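Local coordinates for protein leucyl-tRNA synthetase (Giardia intestinalis, PDB 3PZ6) that probably charges tRNA(Leu) with leucine as the whole synthetase, the present piece being its CP1 editing domain, which probably hydrolyses wrongly charged tRNA, at residues 200-205 and 214-219; 193-198 and 238-243. The protein carries 2 engineered substitutions. One frame throughout, in Å; residues are numbered along the deposited sequence.

How the contacts relate
Both contacts use helix 192-202 of the CP1 editing domain, at different places along it. Contact 2 takes the first half of the helix and pairs it with helix 238-245. Contact 1 takes the last turn of the helix, where Ile-201 and Leu-202 pack against Val-214 and Val-216 at the start of helix 216-219. The centres of the two contacts are about 15 Å apart, and each lies about 17 Å from the centre of the chain. In sequence contact 1 is nested inside the loop closed by contact 2. Helix 192-202 is thus common to both: the chain returns to its end after eight residues that include helix 208-211, and to its first half some forty residues later.

Contact 1 (200-205 and 214-219); sequences DILENR and VDVGLM
The carbonyl oxygen of Ile-201 meets two groups. Asn-204 N donates a backbone hydrogen bond to Ile-201 O at 3.0 Å, and Val-216 CG2 rests on the same oxygen, Ile-201 O, at 3.7 Å. The bond from Asn-204 belongs to a Schellman motif that ends helix 192-202. Its second bond runs from Arg-205 N to Asp-200 O at 2.9 Å. Asn-204, with positive phi, is the C-prime residue. Its side-chain amide bonds Glu-210 and, weakly, the backbone of Ala-209, so the turn is also tied to helix 208-211.

Val-216 is the main partner from the other side. Its CG1 lies anti to the backbone N (chi1 177°) and meets Leu-202 O at 3.4 Å. The two methyls therefore divide between two successive carbonyls at the helix end. CG1 of Val-216 also touches CD1 of Leu-202 at 3.8 Å, the two side chains crossing at about a right angle. CB of Leu-202 points away from segment 214-219, and only the CD1 branch turns back to it. Val-214 adds a third pair: its CG1 packs on CG2 of Ile-201 at 3.9 Å. Leu-154 and Pro-171 continue this apolar patch, the first against Val-214, the second against Ile-201.

Asp-215, between the two valines, is the N-cap of helix 216-219. Its OD1 accepts from Leu-218 N at 3.2 Å with an N-H...O angle of 137°. The donor comes from above the carboxylate plane, 50° out of it.

No hydrogen bond crosses between the segments. This is helix-end packing within the CP1 editing domain. A helix end and a helix start are each capped within their own segment, and methyl groups join them. The join should therefore rest on shape and exclusion of water rather than on directional bonds.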
loop_
_atom_site.group_PDB
_atom_site.type_symbol
_atom_site.label_atom_id
_atom_site.label_comp_id
_atom_site.label_asym_id
_atom_site.label_seq_id
_atom_site.Cartn_x
_atom_site.Cartn_y
_atom_site.Cartn_z
ATOM N N ASP A 200 16.979 2.802 -0.647
ATOM C CA ASP A 200 17.599 2.394 -1.914
ATOM C C ASP A 200 17.064 3.171 -3.136
ATOM O O ASP A 200 17.849 3.621 -3.977
ATOM C CB ASP A 200 17.433 0.888 -2.140
ATOM C CG ASP A 200 18.430 0.059 -1.344
ATOM O OD1 ASP A 200 19.374 0.639 -0.745
ATOM O OD2 ASP A 200 18.266 -1.184 -1.320
ATOM N N ILE A 201 15.737 3.318 -3.222
ATOM C CA ILE A 201 15.104 4.057 -4.307
ATOM C C ILE A 201 15.487 5.537 -4.202
ATOM O O ILE A 201 15.922 6.142 -5.183
ATOM C CB ILE A 201 13.549 3.926 -4.292
ATOM C CG1 ILE A 201 13.081 2.466 -4.126
ATOM C CG2 ILE A 201 12.920 4.621 -5.507
ATOM C CD1 ILE A 201 12.967 1.651 -5.385
ATOM N N LEU A 202 15.346 6.098 -3.004
ATOM C CA LEU A 202 15.568 7.524 -2.761
ATOM C C LEU A 202 16.926 8.031 -3.252
ATOM O O LEU A 202 17.015 9.107 -3.851
ATOM C CB LEU A 202 15.390 7.835 -1.273
ATOM C CG LEU A 202 15.304 9.278 -0.779
ATOM C CD1 LEU A 202 14.084 10.013 -1.330
ATOM C CD2 LEU A 202 15.303 9.298 0.748
ATOM N N GLU A 203 17.967 7.243 -3.010
ATOM C CA GLU A 203 19.339 7.620 -3.353
ATOM C C GLU A 203 19.823 6.879 -4.592
ATOM O O GLU A 203 21.020 6.786 -4.839
ATOM C CB GLU A 203 20.284 7.352 -2.175
ATOM C CG GLU A 203 19.831 7.955 -0.838
ATOM C CD GLU A 203 20.702 7.504 0.326
ATOM O OE1 GLU A 203 21.223 6.364 0.285
ATOM O OE2 GLU A 203 20.873 8.286 1.290
ATOM N N ASN A 204 18.885 6.351 -5.369
ATOM C CA ASN A 204 19.188 5.654 -6.617
ATOM C C ASN A 204 20.326 4.628 -6.502
ATOM O O ASN A 204 21.174 4.514 -7.394
ATOM C CB ASN A 204 19.464 6.666 -7.730
ATOM C CG ASN A 204 19.563 6.019 -9.087
ATOM O OD1 ASN A 204 18.778 5.140 -9.428
ATOM N ND2 ASN A 204 20.539 6.447 -9.869
ATOM N N ARG A 205 20.321 3.880 -5.400
ATOM C CA ARG A 205 21.339 2.879 -5.118
ATOM C C ARG A 205 21.486 1.907 -6.278
ATOM O O ARG A 205 20.504 1.319 -6.734
ATOM C CB ARG A 205 21.011 2.147 -3.814
ATOM C CG ARG A 205 21.795 0.859 -3.596
ATOM C CD ARG A 205 22.333 0.743 -2.173
ATOM N NE ARG A 205 23.709 1.223 -2.089
ATOM C CZ ARG A 205 24.073 2.460 -1.751
ATOM N NH1 ARG A 205 23.164 3.385 -1.442
ATOM N NH2 ARG A 205 25.363 2.770 -1.718
ATOM N N VAL A 214 11.650 5.822 -11.957
ATOM C CA VAL A 214 11.097 6.513 -10.800
ATOM C C VAL A 214 11.508 7.964 -10.839
ATOM O O VAL A 214 12.697 8.271 -10.909
ATOM C CB VAL A 214 11.574 5.881 -9.445
ATOM C CG1 VAL A 214 10.980 6.621 -8.255
ATOM C CG2 VAL A 214 11.208 4.415 -9.368
ATOM N N ASP A 215 10.520 8.852 -10.805
ATOM C CA ASP A 215 10.765 10.256 -10.500
ATOM C C ASP A 215 10.850 10.371 -8.971
ATOM O O ASP A 215 9.820 10.397 -8.277
ATOM C CB ASP A 215 9.642 11.139 -11.068
ATOM C CG ASP A 215 9.909 12.640 -10.892
ATOM O OD1 ASP A 215 10.457 13.065 -9.840
ATOM O OD2 ASP A 215 9.558 13.411 -11.814
ATOM N N VAL A 216 12.076 10.437 -8.452
ATOM C CA VAL A 216 12.288 10.395 -7.001
ATOM C C VAL A 216 11.681 11.600 -6.280
ATOM O O VAL A 216 10.985 11.426 -5.275
ATOM C CB VAL A 216 13.786 10.171 -6.632
ATOM C CG1 VAL A 216 14.002 10.198 -5.116
ATOM C CG2 VAL A 216 14.269 8.838 -7.192
ATOM N N GLY A 217 11.906 12.801 -6.817
ATOM C CA GLY A 217 11.408 14.047 -6.221
ATOM C C GLY A 217 9.895 14.188 -6.130
ATOM O O GLY A 217 9.384 14.948 -5.313
ATOM N N LEU A 218 9.180 13.454 -6.974
ATOM C CA LEU A 218 7.718 13.462 -6.987
ATOM C C LEU A 218 7.132 12.264 -6.240
ATOM O O LEU A 218 6.070 12.369 -5.648
ATOM C CB LEU A 218 7.208 13.466 -8.433
ATOM C CG LEU A 218 5.698 13.411 -8.711
ATOM C CD1 LEU A 218 5.019 14.750 -8.408
ATOM C CD2 LEU A 218 5.397 12.961 -10.154
ATOM N N MET A 219 7.835 11.134 -6.257
ATOM C CA MET A 219 7.267 9.880 -5.784
ATOM C C MET A 219 7.740 9.403 -4.403
ATOM O O MET A 219 7.119 8.524 -3.815
ATOM C CB MET A 219 7.462 8.784 -6.842
ATOM C CG MET A 219 6.877 9.126 -8.208
ATOM S SD MET A 219 7.199 7.844 -9.426
ATOM C CE MET A 219 6.412 8.506 -10.907
#

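Contact 2 (193-198 and 238-243); sequences DDYACY and SAVRLC
Tyr-195 projects from helix 192-202 toward helix 238-245 and turns one face of its ring to Val-240, with Cys-243 close by. Its CG is anti to the backbone N (chi1 180°), which carries the ring out from its helix to helix 238-245.

Val-240 covers that face of the ring. Its CG2 stands 4.0 Å from the centroid of the Tyr-195 ring and 25° off the ring normal, a CH-pi contact. The methyl is offset toward the rim, on the CD1 side, with Val-240 CG2 to Tyr-195 CD1 at 3.7 Å. The other branch lies farther along the ring, with Val-240 CG1 to Tyr-195 CZ at 3.9 Å. The valine has CG1 anti to its own nitrogen and CG2 beside it. This spreads the two methyls along the tyrosine, from CD1 to the hydroxyl end.

Cys-243, about one turn later, approaches the ring obliquely, with its CB 3.9 Å from Tyr-195 CD2. The thiol makes a sulfur-aromatic contact, SG lying 5.4 Å from the Tyr-195 centroid and 71° off the normal.

The hydroxyl of Tyr-195 hydrogen-bonds OE2 of Glu-244, the residue after Cys-243 in helix 238-245. Pro-188 also touches the tyrosine, while Ile-260 of helix 254-271 packs on Cys-243. Near the start of the two helices, Ala-239 is joined to Ser-189 by backbone hydrogen bonds.

In this helix-helix packing of the CP1 editing domain, one tyrosine links the helices in two ways. Its ring makes apolar, CH-pi and sulfur-aromatic contacts, and its hydroxyl bond to Glu-244 probably helps hold the ring in place against helix 238-245.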
loop_
_atom_site.group_PDB
_atom_site.type_symbol
_atom_site.label_atom_id
_atom_site.label_comp_id
_atom_site.label_asym_id
_atom_site.label_seq_id
_atom_site.Cartn_x
_atom_site.Cartn_y
_atom_site.Cartn_z
ATOM N N ASP A 193 12.863 -3.543 6.485
ATOM C CA ASP A 193 12.881 -3.947 5.080
ATOM C C ASP A 193 12.240 -2.874 4.200
ATOM O O ASP A 193 12.826 -2.468 3.190
ATOM C CB ASP A 193 12.196 -5.312 4.882
ATOM C CG ASP A 193 13.112 -6.495 5.262
ATOM O OD1 ASP A 193 14.335 -6.437 4.981
ATOM O OD2 ASP A 193 12.621 -7.492 5.843
ATOM N N ASP A 194 11.055 -2.406 4.602
ATOM C CA ASP A 194 10.406 -1.279 3.940
ATOM C C ASP A 194 11.364 -0.094 3.834
ATOM O O ASP A 194 11.525 0.479 2.752
ATOM C CB ASP A 194 9.129 -0.849 4.677
ATOM C CG ASP A 194 7.954 -1.782 4.436
ATOM O OD1 ASP A 194 8.029 -2.681 3.576
ATOM O OD2 ASP A 194 6.930 -1.607 5.119
ATOM N N TYR A 195 12.007 0.265 4.943
ATOM C CA TYR A 195 12.916 1.407 4.941
ATOM C C TYR A 195 14.133 1.203 4.034
ATOM O O TYR A 195 14.526 2.126 3.317
ATOM C CB TYR A 195 13.375 1.788 6.349
ATOM C CG TYR A 195 14.327 2.969 6.347
ATOM C CD1 TYR A 195 13.863 4.264 6.070
ATOM C CD2 TYR A 195 15.678 2.801 6.614
ATOM C CE1 TYR A 195 14.717 5.356 6.063
ATOM C CE2 TYR A 195 16.548 3.895 6.607
ATOM C CZ TYR A 195 16.059 5.172 6.331
ATOM O OH TYR A 195 16.915 6.258 6.321
ATOM N N ALA A 196 14.719 0.004 4.073
ATOM C CA ALA A 196 15.902 -0.294 3.263
ATOM C C ALA A 196 15.606 -0.083 1.772
ATOM O O ALA A 196 16.330 0.635 1.085
ATOM C CB ALA A 196 16.412 -1.709 3.533
ATOM N N CYS A 197 14.523 -0.681 1.287
ATOM C CA CYS A 197 14.130 -0.508 -0.098
ATOM C C CYS A 197 13.769 0.937 -0.418
ATOM O O CYS A 197 14.170 1.467 -1.455
ATOM C CB CYS A 197 12.972 -1.416 -0.461
ATOM S SG CYS A 197 12.674 -1.361 -2.228
ATOM N N TYR A 198 13.026 1.569 0.488
ATOM C CA TYR A 198 12.631 2.960 0.336
ATOM C C TYR A 198 13.870 3.836 0.146
ATOM O O TYR A 198 13.942 4.622 -0.801
ATOM C CB TYR A 198 11.791 3.394 1.544
ATOM C CG TYR A 198 11.515 4.880 1.635
ATOM C CD1 TYR A 198 10.372 5.438 1.062
ATOM C CD2 TYR A 198 12.394 5.726 2.305
ATOM C CE1 TYR A 198 10.119 6.808 1.150
ATOM C CE2 TYR A 198 12.151 7.087 2.393
ATOM C CZ TYR A 198 11.015 7.620 1.817
ATOM O OH TYR A 198 10.786 8.977 1.914
ATOM N N SER A 238 11.757 4.219 14.724
ATOM C CA SER A 238 12.609 3.141 15.230
ATOM C C SER A 238 13.351 2.350 14.174
ATOM O O SER A 238 14.550 2.128 14.310
ATOM C CB SER A 238 11.813 2.209 16.129
ATOM O OG SER A 238 11.554 2.878 17.348
ATOM N N ALA A 239 12.648 1.941 13.124
ATOM C CA ALA A 239 13.270 1.210 12.032
ATOM C C ALA A 239 14.361 2.061 11.386
ATOM O O ALA A 239 15.428 1.553 11.051
ATOM C CB ALA A 239 12.231 0.772 10.999
ATOM N N VAL A 240 14.093 3.359 11.249
ATOM C CA VAL A 240 15.058 4.317 10.717
ATOM C C VAL A 240 16.264 4.452 11.659
ATOM O O VAL A 240 17.393 4.208 11.243
ATOM C CB VAL A 240 14.393 5.699 10.435
ATOM C CG1 VAL A 240 15.382 6.676 9.834
ATOM C CG2 VAL A 240 13.199 5.533 9.518
ATOM N N ARG A 241 16.017 4.813 12.920
ATOM C CA ARG A 241 17.078 4.980 13.934
ATOM C C ARG A 241 18.005 3.770 14.057
ATOM O O ARG A 241 19.226 3.913 14.062
ATOM C CB ARG A 241 16.493 5.296 15.314
ATOM C CG ARG A 241 15.920 6.691 15.465
ATOM C CD ARG A 241 15.292 6.850 16.840
ATOM N NE ARG A 241 14.384 7.993 16.908
ATOM C CZ ARG A 241 14.741 9.218 17.279
ATOM N NH1 ARG A 241 15.997 9.473 17.622
ATOM N NH2 ARG A 241 13.840 10.188 17.307
ATOM N N LEU A 242 17.422 2.580 14.169
ATOM C CA LEU A 242 18.221 1.367 14.260
ATOM C C LEU A 242 18.958 1.082 12.959
ATOM O O LEU A 242 20.119 0.702 12.984
ATOM C CB LEU A 242 17.367 0.170 14.688
ATOM C CG LEU A 242 16.748 0.188 16.093
ATOM C CD1 LEU A 242 16.169 -1.173 16.422
ATOM C CD2 LEU A 242 17.741 0.613 17.178
ATOM N N CYS A 243 18.295 1.290 11.825
ATOM C CA CYS A 243 18.934 1.101 10.526
ATOM C C CYS A 243 20.100 2.057 10.291
ATOM O O CYS A 243 21.113 1.658 9.721
ATOM C CB CYS A 243 17.924 1.225 9.384
ATOM S SG CYS A 243 16.924 -0.249 9.101
#